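Side-chain contacts in UDP-N-Acetylenolpyruvylglucosamine Reductase (Thermus caldophilus, PDB 2GQT), which reduces UDP-N-acetylenolpyruvylglucosamine to UDP-N-acetylmuramate in bacterial cell wall formation, using bound FAD and probably NADPH: residues 107-110 / 111-115; 80-83 / 84-88; 252-255 / 256-260; 205-209 / 210-214. All blocks are in the same frame, centred on the assembly; numbering follows the deposited sequence.

Overall arrangement
The four local contacts form two pairs, one in the FAD binding domain and one in the C-terminal domain. Interactions 1 and 2 have centres 9 Å apart and are tied through the backbone, with a probable hydrogen bond from Leu84 N to Ala107 O at 2.8 Å. Interaction 1 holds FAD directly, and the side chain of Ala112 lies about 9 Å from that of the likely active-site Arg152. Interactions 3 and 4 have centres 12 Å apart and pack Leu258 CD1 on Ile213 CG1 at 3.8 Å. The side chain of Ala209 in interaction 4 is about 7 Å from that of Cys199, the likely proton donor. Nearest atoms of interactions 1 and 4 remain about 15 Å apart.

Interaction 1: 107-110 / 111-115; sequences AQVG and GAVKM. With FAD (flavin-adenine dinucleotide), chain C.
Ala107 CB meets Ala112 CB at 3.9 Å just where the chain turns into helix 109-114, and Ala112 N closes the first turn on Gln108 O, the N-cap carbonyl. FAD lies against this turn. Gln108 N donates to FAD O1P at 2.9 Å with an N-H...O angle of 148°, which places the phosphate beside the helix N-terminus, where the helix dipole would probably stabilise its charge. FAD O4' gives a weak hydrogen bond of 3.1 Å to Gly111 O, and Ala107 CB touches FAD O5' at 3.4 Å. The two glycines matter by what they lack: a beta carbon on Gly110 would fall 2.1 Å from FAD N6A, and one on Gly111 would collide with FAD O1P. Lys114 lies alongside the adenosine ribose; with CG anti to the backbone N (chi1 177°), this methylene comes 3.5 Å from FAD O4B, and the bend at chi2 carries CD past adenine N3A. Behind this shell, Val113 N and Lys114 N donate to Val109 O and Gly110 O, continuing the helical ladder. On the helix side away from FAD, Val109 CG1 and Val113 CG2 approach to 4.4 Å. The helix is therefore sandwiched: FAD on one flank, and on the other Val165 of strand 161-171, under both valines, with Leu87 and Leu84 of helix 84-93 against Val109 and Ala112.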
loop_
_atom_site.group_PDB
_atom_site.type_symbol
_atom_site.label_atom_id
_atom_site.label_comp_id
_atom_site.label_asym_id
_atom_site.label_seq_id
_atom_site.Cartn_x
_atom_site.Cartn_y
_atom_site.Cartn_z
ATOM N N ALA A 107 1.127 0.470 -4.881
ATOM C CA ALA A 107 0.978 1.485 -3.854
ATOM C C ALA A 107 0.913 2.887 -4.445
ATOM O O ALA A 107 1.501 3.147 -5.503
ATOM C CB ALA A 107 2.170 1.415 -2.923
ATOM N N GLN A 108 0.273 3.816 -3.736
ATOM C CA GLN A 108 0.652 5.217 -3.883
ATOM C C GLN A 108 1.947 5.443 -3.104
ATOM O O GLN A 108 2.255 4.721 -2.150
ATOM C CB GLN A 108 -0.427 6.149 -3.347
ATOM C CG GLN A 108 -1.606 6.321 -4.274
ATOM C CD GLN A 108 -2.626 7.285 -3.724
ATOM O OE1 GLN A 108 -2.333 8.082 -2.819
ATOM N NE2 GLN A 108 -3.836 7.239 -4.283
ATOM N N VAL A 109 2.691 6.470 -3.501
ATOM C CA VAL A 109 3.916 6.834 -2.797
ATOM C C VAL A 109 3.694 6.979 -1.284
ATOM O O VAL A 109 4.480 6.458 -0.477
ATOM C CB VAL A 109 4.517 8.131 -3.391
ATOM C CG1 VAL A 109 5.568 8.745 -2.465
ATOM C CG2 VAL A 109 5.117 7.844 -4.740
ATOM N N GLY A 110 2.625 7.664 -0.885
ATOM C CA GLY A 110 2.393 7.881 0.542
ATOM C C GLY A 110 2.175 6.578 1.300
ATOM O O GLY A 110 2.648 6.414 2.429
ATOM N N GLY A 111 1.425 5.659 0.700
ATOM C CA GLY A 111 1.181 4.343 1.286
ATOM C C GLY A 111 2.439 3.498 1.347
ATOM O O GLY A 111 2.644 2.746 2.304
ATOM N N ALA A 112 3.282 3.611 0.322
ATOM C CA ALA A 112 4.555 2.898 0.291
ATOM C C ALA A 112 5.494 3.415 1.385
ATOM O O ALA A 112 6.252 2.640 1.967
ATOM C CB ALA A 112 5.211 3.036 -1.070
ATOM N N VAL A 113 5.464 4.717 1.653
ATOM C CA VAL A 113 6.236 5.283 2.763
ATOM C C VAL A 113 5.665 4.811 4.107
ATOM O O VAL A 113 6.407 4.310 4.962
ATOM C CB VAL A 113 6.268 6.829 2.698
ATOM C CG1 VAL A 113 6.882 7.411 3.975
ATOM C CG2 VAL A 113 7.018 7.309 1.464
ATOM N N LYS A 114 4.355 4.944 4.295
ATOM C CA LYS A 114 3.739 4.553 5.564
ATOM C C LYS A 114 4.055 3.094 5.903
ATOM O O LYS A 114 4.364 2.772 7.057
ATOM C CB LYS A 114 2.224 4.770 5.532
ATOM C CG LYS A 114 1.501 4.326 6.805
ATOM C CD LYS A 114 1.622 5.343 7.908
ATOM C CE LYS A 114 0.823 4.948 9.133
ATOM N NZ LYS A 114 1.084 5.951 10.219
ATOM N N MET A 115 3.999 2.222 4.897
ATOM C CA MET A 115 4.176 0.789 5.106
ATOM C C MET A 115 5.556 0.293 4.716
ATOM O O MET A 115 5.750 -0.915 4.562
ATOM C CB MET A 115 3.104 0.014 4.326
ATOM C CG MET A 115 1.670 0.346 4.741
ATOM S SD MET A 115 1.379 0.265 6.531
ATOM C CE MET A 115 1.772 -1.451 6.880
HETATM P PA FAD C . -3.349 1.890 1.490
HETATM O O1A FAD C . -3.638 0.447 1.471
HETATM O O2A FAD C . -4.298 2.849 0.883
HETATM O O5B FAD C . -3.067 2.386 2.971
HETATM C C5B FAD C . -2.163 1.646 3.800
HETATM C C4B FAD C . -1.777 2.473 5.006
HETATM O O4B FAD C . -1.038 3.627 4.555
HETATM C C3B FAD C . -2.967 3.012 5.812
HETATM O O3B FAD C . -2.563 3.099 7.179
HETATM C C2B FAD C . -3.152 4.406 5.225
HETATM O O2B FAD C . -3.792 5.296 6.139
HETATM C C1B FAD C . -1.710 4.823 5.025
HETATM N N9A FAD C . -1.489 5.885 4.022
HETATM C C8A FAD C . -1.807 5.842 2.718
HETATM N N7A FAD C . -1.423 6.983 2.140
HETATM C C5A FAD C . -0.833 7.742 3.070
HETATM C C6A FAD C . -0.259 9.019 3.088
HETATM N N6A FAD C . -0.162 9.787 1.995
HETATM N N1A FAD C . 0.240 9.480 4.252
HETATM C C2A FAD C . 0.170 8.752 5.375
HETATM N N3A FAD C . -0.378 7.541 5.418
HETATM C C4A FAD C . -0.884 7.041 4.274
HETATM N N1 FAD C . 3.693 -4.666 0.152
HETATM C C2 FAD C . 5.061 -4.784 0.267
HETATM O O2 FAD C . 5.643 -4.238 1.194
HETATM N N3 FAD C . 5.773 -5.548 -0.654
HETATM C C4 FAD C . 5.143 -6.183 -1.717
HETATM O O4 FAD C . 5.810 -6.843 -2.521
HETATM C C4X FAD C . 3.761 -6.049 -1.831
HETATM N N5 FAD C . 3.087 -6.678 -2.875
HETATM C C5X FAD C . 1.707 -6.483 -3.019
HETATM C C6 FAD C . 1.052 -7.060 -4.107
HETATM C C7 FAD C . -0.315 -6.878 -4.290
HETATM C C7M FAD C . -1.010 -7.512 -5.501
HETATM C C8 FAD C . -1.031 -6.113 -3.363
HETATM C C8M FAD C . -2.541 -5.905 -3.544
HETATM C C9 FAD C . -0.378 -5.545 -2.272
HETATM C C9A FAD C . 0.993 -5.720 -2.086
HETATM N N10 FAD C . 1.665 -5.151 -0.991
HETATM C C10 FAD C . 3.047 -5.294 -0.895
HETATM C "C1'" FAD C . 0.944 -4.419 0.084
HETATM C "C2'" FAD C . 0.718 -2.939 -0.262
HETATM O "O2'" FAD C . 0.841 -2.720 -1.682
HETATM C "C3'" FAD C . 1.704 -2.014 0.454
HETATM O "O3'" FAD C . 1.530 -2.128 1.874
HETATM C "C4'" FAD C . 1.545 -0.555 0.006
HETATM O "O4'" FAD C . 2.623 0.219 0.534
HETATM C "C5'" FAD C . 0.221 0.073 0.433
HETATM O "O5'" FAD C . 0.133 1.339 -0.223
HETATM P P FAD C . -1.300 1.932 -0.600
HETATM O O1P FAD C . -1.057 3.252 -1.212
HETATM O O2P FAD C . -2.133 0.940 -1.313
HETATM O O3P FAD C . -1.868 2.170 0.884
#

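Interaction 2: 80-83 / 84-88; sequences AGTL and LPLLV
Thr82 sets its methyl against the first turn of helix 84-93, CG2 reaching Leu87 CG at 3.8 Å while the two side chains cross at about a right angle. The methyl gets there because CG2 stands anti to the backbone N, which leaves OG1 beside that N (chi1 -52°) and hydrogen-bonded to Gly79 O. With an alanine at Leu87, the Thr82 methyl would lose the branched group it rests on, and a gap would probably open between the loop and the helix turn. Leu83, next along, is the N-cap. Its carbonyl oxygen serves two donors: Leu87 N lies in the carbonyl plane at 3.3 Å from Leu83 O, with an N-H...O angle of 162°, whereas the bond from Leu86 N is weak, bent to 124°. Leu83 CB lies 3.9 Å from Pro85 CD and 4.4 Å from Leu86 CB. Tyr72 covers Thr82, Leu86 and Leu87. Leu83 thus holds the N-cap position without a capping side chain, and Pro85 sits in the first turn, where a proline is readily accommodated because its nitrogen needs no intrahelical acceptor; this start leads from strand 77-79 into helix 84-93 of the FAD binding domain.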
loop_
_atom_site.group_PDB
_atom_site.type_symbol
_atom_site.label_atom_id
_atom_site.label_comp_id
_atom_site.label_asym_id
_atom_site.label_seq_id
_atom_site.Cartn_x
_atom_site.Cartn_y
_atom_site.Cartn_z
ATOM N N ALA A 80 2.798 12.553 -3.123
ATOM C CA ALA A 80 2.493 11.293 -2.443
ATOM C C ALA A 80 1.309 10.534 -3.031
ATOM O O ALA A 80 1.172 9.333 -2.795
ATOM C CB ALA A 80 2.278 11.532 -0.972
ATOM N N GLY A 81 0.447 11.234 -3.770
ATOM C CA GLY A 81 -0.669 10.590 -4.463
ATOM C C GLY A 81 -0.289 9.923 -5.772
ATOM O O GLY A 81 -1.122 9.258 -6.383
ATOM N N THR A 82 0.956 10.101 -6.204
ATOM C CA THR A 82 1.475 9.453 -7.403
ATOM C C THR A 82 1.554 7.945 -7.179
ATOM O O THR A 82 1.938 7.503 -6.087
ATOM C CB THR A 82 2.883 9.994 -7.752
ATOM O OG1 THR A 82 2.852 11.425 -7.795
ATOM C CG2 THR A 82 3.386 9.444 -9.086
ATOM N N LEU A 83 1.213 7.157 -8.197
ATOM C CA LEU A 83 1.326 5.707 -8.102
ATOM C C LEU A 83 2.766 5.237 -8.222
ATOM O O LEU A 83 3.476 5.593 -9.178
ATOM C CB LEU A 83 0.443 5.021 -9.142
ATOM C CG LEU A 83 -1.046 5.047 -8.774
ATOM C CD1 LEU A 83 -1.903 4.780 -10.008
ATOM C CD2 LEU A 83 -1.363 4.072 -7.637
ATOM N N LEU A 84 3.193 4.428 -7.253
ATOM C CA LEU A 84 4.517 3.851 -7.282
ATOM C C LEU A 84 4.786 3.049 -8.586
ATOM O O LEU A 84 5.867 3.164 -9.164
ATOM C CB LEU A 84 4.761 3.025 -6.010
ATOM C CG LEU A 84 6.179 2.470 -5.844
ATOM C CD1 LEU A 84 7.226 3.587 -5.807
ATOM C CD2 LEU A 84 6.230 1.636 -4.573
ATOM N N PRO A 85 3.817 2.236 -9.069
ATOM C CA PRO A 85 4.087 1.559 -10.343
ATOM C C PRO A 85 4.411 2.489 -11.515
ATOM O O PRO A 85 5.186 2.102 -12.399
ATOM C CB PRO A 85 2.796 0.772 -10.600
ATOM C CG PRO A 85 2.223 0.533 -9.243
ATOM C CD PRO A 85 2.546 1.780 -8.469
ATOM N N LEU A 86 3.849 3.695 -11.521
ATOM C CA LEU A 86 4.200 4.680 -12.533
ATOM C C LEU A 86 5.663 5.091 -12.383
ATOM O O LEU A 86 6.418 5.106 -13.358
ATOM C CB LEU A 86 3.282 5.903 -12.434
ATOM C CG LEU A 86 3.639 7.074 -13.352
ATOM C CD1 LEU A 86 3.560 6.686 -14.837
ATOM C CD2 LEU A 86 2.737 8.245 -13.070
ATOM N N LEU A 87 6.056 5.443 -11.160
ATOM C CA LEU A 87 7.421 5.881 -10.912
ATOM C C LEU A 87 8.453 4.810 -11.238
ATOM O O LEU A 87 9.506 5.129 -11.784
ATOM C CB LEU A 87 7.565 6.347 -9.477
ATOM C CG LEU A 87 6.721 7.568 -9.136
ATOM C CD1 LEU A 87 6.664 7.716 -7.646
ATOM C CD2 LEU A 87 7.264 8.843 -9.779
ATOM N N VAL A 88 8.159 3.548 -10.928
ATOM C CA VAL A 88 9.075 2.461 -11.275
ATOM C C VAL A 88 9.376 2.470 -12.786
ATOM O O VAL A 88 10.541 2.383 -13.207
ATOM C CB VAL A 88 8.506 1.095 -10.825
ATOM C CG1 VAL A 88 9.306 -0.054 -11.406
ATOM C CG2 VAL A 88 8.465 1.004 -9.289
#

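Interaction 3: 252-255 / 256-260; sequences RRVQ and EELPL
Gln255 reaches forward past the end of helix 244-257 to Leu260, its NE2 donating to Leu260 O at 2.9 Å with an N-H...O angle of 149°. The chain is extended beyond CG, which lies anti to the carbonyl carbon (chi1 -68°), and the donor approaches 18° out of the carbonyl plane. Backbone bonds form the second group. Val254 O takes two donors, both at 2.9 Å: Leu258 N lies nearly along the C=O axis, while Glu257 N sits above the carbonyl plane, a sign that the helix is tightening as it ends. Glu256 N still bonds Arg252 O in helical fashion. Beyond, Pro259 centres an inverse gamma turn in which Leu260 N meets Leu258 O at 2.7 Å, and Leu258 O also receives a CA-H...O contact from Gln255 CA at 3.3 Å. The apolar group centres on Val254 CG1, which meets Leu260 CD1 at 3.9 Å and Leu258 CD1 at 4.4 Å; Phe201 and Ile213 extend this patch. Charged groups stay looser, Arg253 NH1 standing 4.6 Å from Glu256 OE2 without a salt bridge. The chemistry thus divides by side: aliphatic groups bury one face of the helix end, one amide fixes the departing chain, and the opposite charges nearby would probably contribute only a diffuse attraction.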
loop_
_atom_site.group_PDB
_atom_site.type_symbol
_atom_site.label_atom_id
_atom_site.label_comp_id
_atom_site.label_asym_id
_atom_site.label_seq_id
_atom_site.Cartn_x
_atom_site.Cartn_y
_atom_site.Cartn_z
ATOM N N ARG A 252 -9.462 -16.149 10.508
ATOM C CA ARG A 252 -9.562 -16.896 11.757
ATOM C C ARG A 252 -9.341 -18.393 11.542
ATOM O O ARG A 252 -8.727 -19.062 12.373
ATOM C CB ARG A 252 -10.903 -16.634 12.433
ATOM C CG ARG A 252 -11.020 -15.248 13.041
ATOM C CD ARG A 252 -12.198 -15.161 14.004
ATOM N NE ARG A 252 -13.453 -15.553 13.367
ATOM C CZ ARG A 252 -14.216 -14.745 12.634
ATOM N NH1 ARG A 252 -13.864 -13.480 12.430
ATOM N NH2 ARG A 252 -15.337 -15.205 12.104
ATOM N N ARG A 253 -9.824 -18.918 10.419
ATOM C CA ARG A 253 -9.616 -20.324 10.100
ATOM C C ARG A 253 -8.135 -20.650 9.934
ATOM O O ARG A 253 -7.668 -21.682 10.417
ATOM C CB ARG A 253 -10.400 -20.700 8.846
ATOM C CG ARG A 253 -11.916 -20.686 9.043
ATOM C CD ARG A 253 -12.403 -22.027 9.540
ATOM N NE ARG A 253 -12.419 -22.980 8.435
ATOM C CZ ARG A 253 -12.018 -24.238 8.528
ATOM N NH1 ARG A 253 -11.543 -24.698 9.685
ATOM N NH2 ARG A 253 -12.074 -25.023 7.457
ATOM N N VAL A 254 -7.390 -19.756 9.285
ATOM C CA VAL A 254 -5.942 -19.943 9.158
ATOM C C VAL A 254 -5.278 -19.879 10.532
ATOM O O VAL A 254 -4.413 -20.692 10.844
ATOM C CB VAL A 254 -5.276 -18.916 8.185
ATOM C CG1 VAL A 254 -3.747 -19.053 8.196
ATOM C CG2 VAL A 254 -5.818 -19.087 6.777
ATOM N N GLN A 255 -5.700 -18.914 11.343
ATOM C CA GLN A 255 -5.111 -18.702 12.657
ATOM C C GLN A 255 -5.425 -19.827 13.651
ATOM O O GLN A 255 -4.697 -20.013 14.630
ATOM C CB GLN A 255 -5.525 -17.337 13.197
ATOM C CG GLN A 255 -4.904 -16.183 12.410
ATOM C CD GLN A 255 -5.376 -14.820 12.876
ATOM O OE1 GLN A 255 -6.515 -14.659 13.303
ATOM N NE2 GLN A 255 -4.492 -13.823 12.776
ATOM N N GLU A 256 -6.499 -20.583 13.411
ATOM C CA GLU A 256 -6.762 -21.805 14.195
ATOM C C GLU A 256 -5.630 -22.820 13.971
ATOM O O GLU A 256 -5.285 -23.575 14.885
ATOM C CB GLU A 256 -8.146 -22.404 13.865
ATOM C CG GLU A 256 -8.557 -23.593 14.739
ATOM C CD GLU A 256 -10.003 -24.006 14.546
ATOM O OE1 GLU A 256 -10.911 -23.203 14.871
ATOM O OE2 GLU A 256 -10.230 -25.146 14.090
ATOM N N GLU A 257 -5.026 -22.809 12.785
ATOM C CA GLU A 257 -3.989 -23.778 12.399
ATOM C C GLU A 257 -2.549 -23.312 12.538
ATOM O O GLU A 257 -1.649 -24.137 12.747
ATOM C CB GLU A 257 -4.178 -24.197 10.941
ATOM C CG GLU A 257 -5.513 -24.845 10.642
ATOM C CD GLU A 257 -5.799 -26.024 11.560
ATOM O OE1 GLU A 257 -4.981 -26.961 11.603
ATOM O OE2 GLU A 257 -6.844 -26.004 12.224
ATOM N N LEU A 258 -2.334 -22.005 12.383
ATOM C CA LEU A 258 -0.993 -21.416 12.329
ATOM C C LEU A 258 -0.977 -20.094 13.097
ATOM O O LEU A 258 -1.844 -19.257 12.887
ATOM C CB LEU A 258 -0.572 -21.175 10.873
ATOM C CG LEU A 258 -0.311 -22.392 9.976
ATOM C CD1 LEU A 258 -0.458 -22.031 8.509
ATOM C CD2 LEU A 258 1.063 -22.997 10.274
ATOM N N PRO A 259 -0.003 -19.918 14.017
ATOM C CA PRO A 259 0.101 -18.644 14.733
ATOM C C PRO A 259 0.616 -17.498 13.840
ATOM O O PRO A 259 1.736 -17.005 14.021
ATOM C CB PRO A 259 1.093 -18.960 15.856
ATOM C CG PRO A 259 1.951 -20.026 15.294
ATOM C CD PRO A 259 1.040 -20.871 14.444
ATOM N N LEU A 260 -0.208 -17.081 12.881
ATOM C CA LEU A 260 0.154 -16.006 11.957
ATOM C C LEU A 260 -0.562 -14.705 12.306
ATOM O O LEU A 260 -1.727 -14.721 12.709
ATOM C CB LEU A 260 -0.180 -16.412 10.519
ATOM C CG LEU A 260 0.579 -17.590 9.894
ATOM C CD1 LEU A 260 0.001 -17.948 8.539
ATOM C CD2 LEU A 260 2.064 -17.285 9.775
#

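Interaction 4: 205-209 / 210-214; sequences PGQSA and GRLID
Ser208 and Arg211 fold onto each other at the start of helix 209-215. The serine OG, anti to its own backbone N (chi1 163°), accepts a weak but straight hydrogen bond from Arg211 N, 3.3 Å long with an N-H...O angle of 168°. The arginine chain, bent at chi3, comes back the other way and lays its guanidinium over Ser208 CB, which stands 3.4 Å above the guanidinium plane, offset toward its rim; the nearest nitrogen, Arg211 NH1, is 3.6 Å from Ser208 CB. The face of the guanidinium thus packs on carbon.

Leu212 runs back along the capping residues. Its CG lies beside the backbone N (chi1 -76°), which brings that atom to 3.3 Å from Ser208 O and Leu212 CD1 to 3.5 Å from Gln207 OE1, the glutamine and leucine side chains crossing obliquely. Leu212 N donates to the same Ser208 O at 2.8 Å. Shortening Leu212 to an alanine would remove CG and both methyls, which is likely to thin the cover over Ser208 O and leave the end of Gln207 without the methyl it rests against. Ile213 repeats the pattern one residue on, its CG1 3.2 Å from Ala209 O while its N bonds that oxygen at 2.9 Å.

Asn203 OD1 accepts from Ala209 N, and Asn234 packs on the Ala209 methyl. The whole is a serine N-cap: OG takes a weak bond from the amide three residues on, while the carbonyl of Ser208 opens the regular i to i+4 ladder; it begins a C-terminal-domain helix whose first residue lies near the likely proton donor Cys199.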
loop_
_atom_site.group_PDB
_atom_site.type_symbol
_atom_site.label_atom_id
_atom_site.label_comp_id
_atom_site.label_asym_id
_atom_site.label_seq_id
_atom_site.Cartn_x
_atom_site.Cartn_y
_atom_site.Cartn_z
ATOM N N PRO A 205 9.473 -15.556 12.387
ATOM C CA PRO A 205 10.936 -15.617 12.261
ATOM C C PRO A 205 11.427 -16.953 11.700
ATOM O O PRO A 205 11.173 -18.009 12.287
ATOM C CB PRO A 205 11.430 -15.415 13.704
ATOM C CG PRO A 205 10.217 -15.599 14.582
ATOM C CD PRO A 205 9.058 -15.168 13.748
ATOM N N GLY A 206 12.099 -16.895 10.551
ATOM C CA GLY A 206 12.682 -18.079 9.924
ATOM C C GLY A 206 11.662 -19.008 9.296
ATOM O O GLY A 206 11.945 -20.186 9.060
ATOM N N GLN A 207 10.471 -18.474 9.027
ATOM C CA GLN A 207 9.373 -19.237 8.436
ATOM C C GLN A 207 8.738 -18.455 7.287
ATOM O O GLN A 207 8.979 -17.255 7.138
ATOM C CB GLN A 207 8.320 -19.568 9.504
ATOM C CG GLN A 207 8.798 -20.526 10.603
ATOM C CD GLN A 207 7.921 -20.494 11.853
ATOM O OE1 GLN A 207 6.691 -20.507 11.769
ATOM N NE2 GLN A 207 8.557 -20.459 13.020
ATOM N N SER A 208 7.932 -19.140 6.476
ATOM C CA SER A 208 7.207 -18.510 5.369
ATOM C C SER A 208 5.712 -18.772 5.480
ATOM O O SER A 208 5.285 -19.925 5.481
ATOM C CB SER A 208 7.715 -19.029 4.022
ATOM O OG SER A 208 6.796 -18.745 2.978
ATOM N N ALA A 209 4.925 -17.698 5.559
ATOM C CA ALA A 209 3.463 -17.802 5.659
ATOM C C ALA A 209 2.845 -18.595 4.500
ATOM O O ALA A 209 2.067 -19.518 4.734
ATOM C CB ALA A 209 2.831 -16.419 5.767
ATOM N N GLY A 210 3.205 -18.248 3.268
ATOM C CA GLY A 210 2.679 -18.928 2.087
ATOM C C GLY A 210 2.971 -20.417 2.078
ATOM O O GLY A 210 2.080 -21.232 1.834
ATOM N N ARG A 211 4.225 -20.765 2.362
ATOM C CA ARG A 211 4.651 -22.163 2.416
ATOM C C ARG A 211 3.970 -22.913 3.562
ATOM O O ARG A 211 3.517 -24.047 3.373
ATOM C CB ARG A 211 6.178 -22.267 2.521
ATOM C CG ARG A 211 6.752 -23.553 1.948
ATOM C CD ARG A 211 8.268 -23.490 1.805
ATOM N NE ARG A 211 8.702 -22.296 1.088
ATOM C CZ ARG A 211 9.506 -21.360 1.592
ATOM N NH1 ARG A 211 10.000 -21.478 2.820
ATOM N NH2 ARG A 211 9.831 -20.309 0.857
ATOM N N LEU A 212 3.880 -22.279 4.735
ATOM C CA LEU A 212 3.202 -22.885 5.889
ATOM C C LEU A 212 1.736 -23.172 5.578
ATOM O O LEU A 212 1.241 -24.262 5.851
ATOM C CB LEU A 212 3.302 -22.010 7.149
ATOM C CG LEU A 212 4.623 -21.975 7.931
ATOM C CD1 LEU A 212 4.592 -20.835 8.945
ATOM C CD2 LEU A 212 4.934 -23.302 8.629
ATOM N N ILE A 213 1.054 -22.188 4.996
ATOM C CA ILE A 213 -0.357 -22.329 4.653
ATOM C C ILE A 213 -0.539 -23.440 3.613
ATOM O O ILE A 213 -1.434 -24.275 3.753
ATOM C CB ILE A 213 -0.952 -20.976 4.197
ATOM C CG1 ILE A 213 -1.016 -20.006 5.390
ATOM C CG2 ILE A 213 -2.342 -21.158 3.586
ATOM C CD1 ILE A 213 -1.199 -18.528 5.005
ATOM N N ASP A 214 0.328 -23.453 2.601
ATOM C CA ASP A 214 0.361 -24.517 1.586
ATOM C C ASP A 214 0.518 -25.911 2.204
ATOM O O ASP A 214 -0.290 -26.801 1.921
ATOM C CB ASP A 214 1.477 -24.255 0.559
ATOM C CG ASP A 214 1.325 -25.077 -0.728
ATOM O OD1 ASP A 214 2.240 -25.001 -1.575
ATOM O OD2 ASP A 214 0.306 -25.779 -0.908
#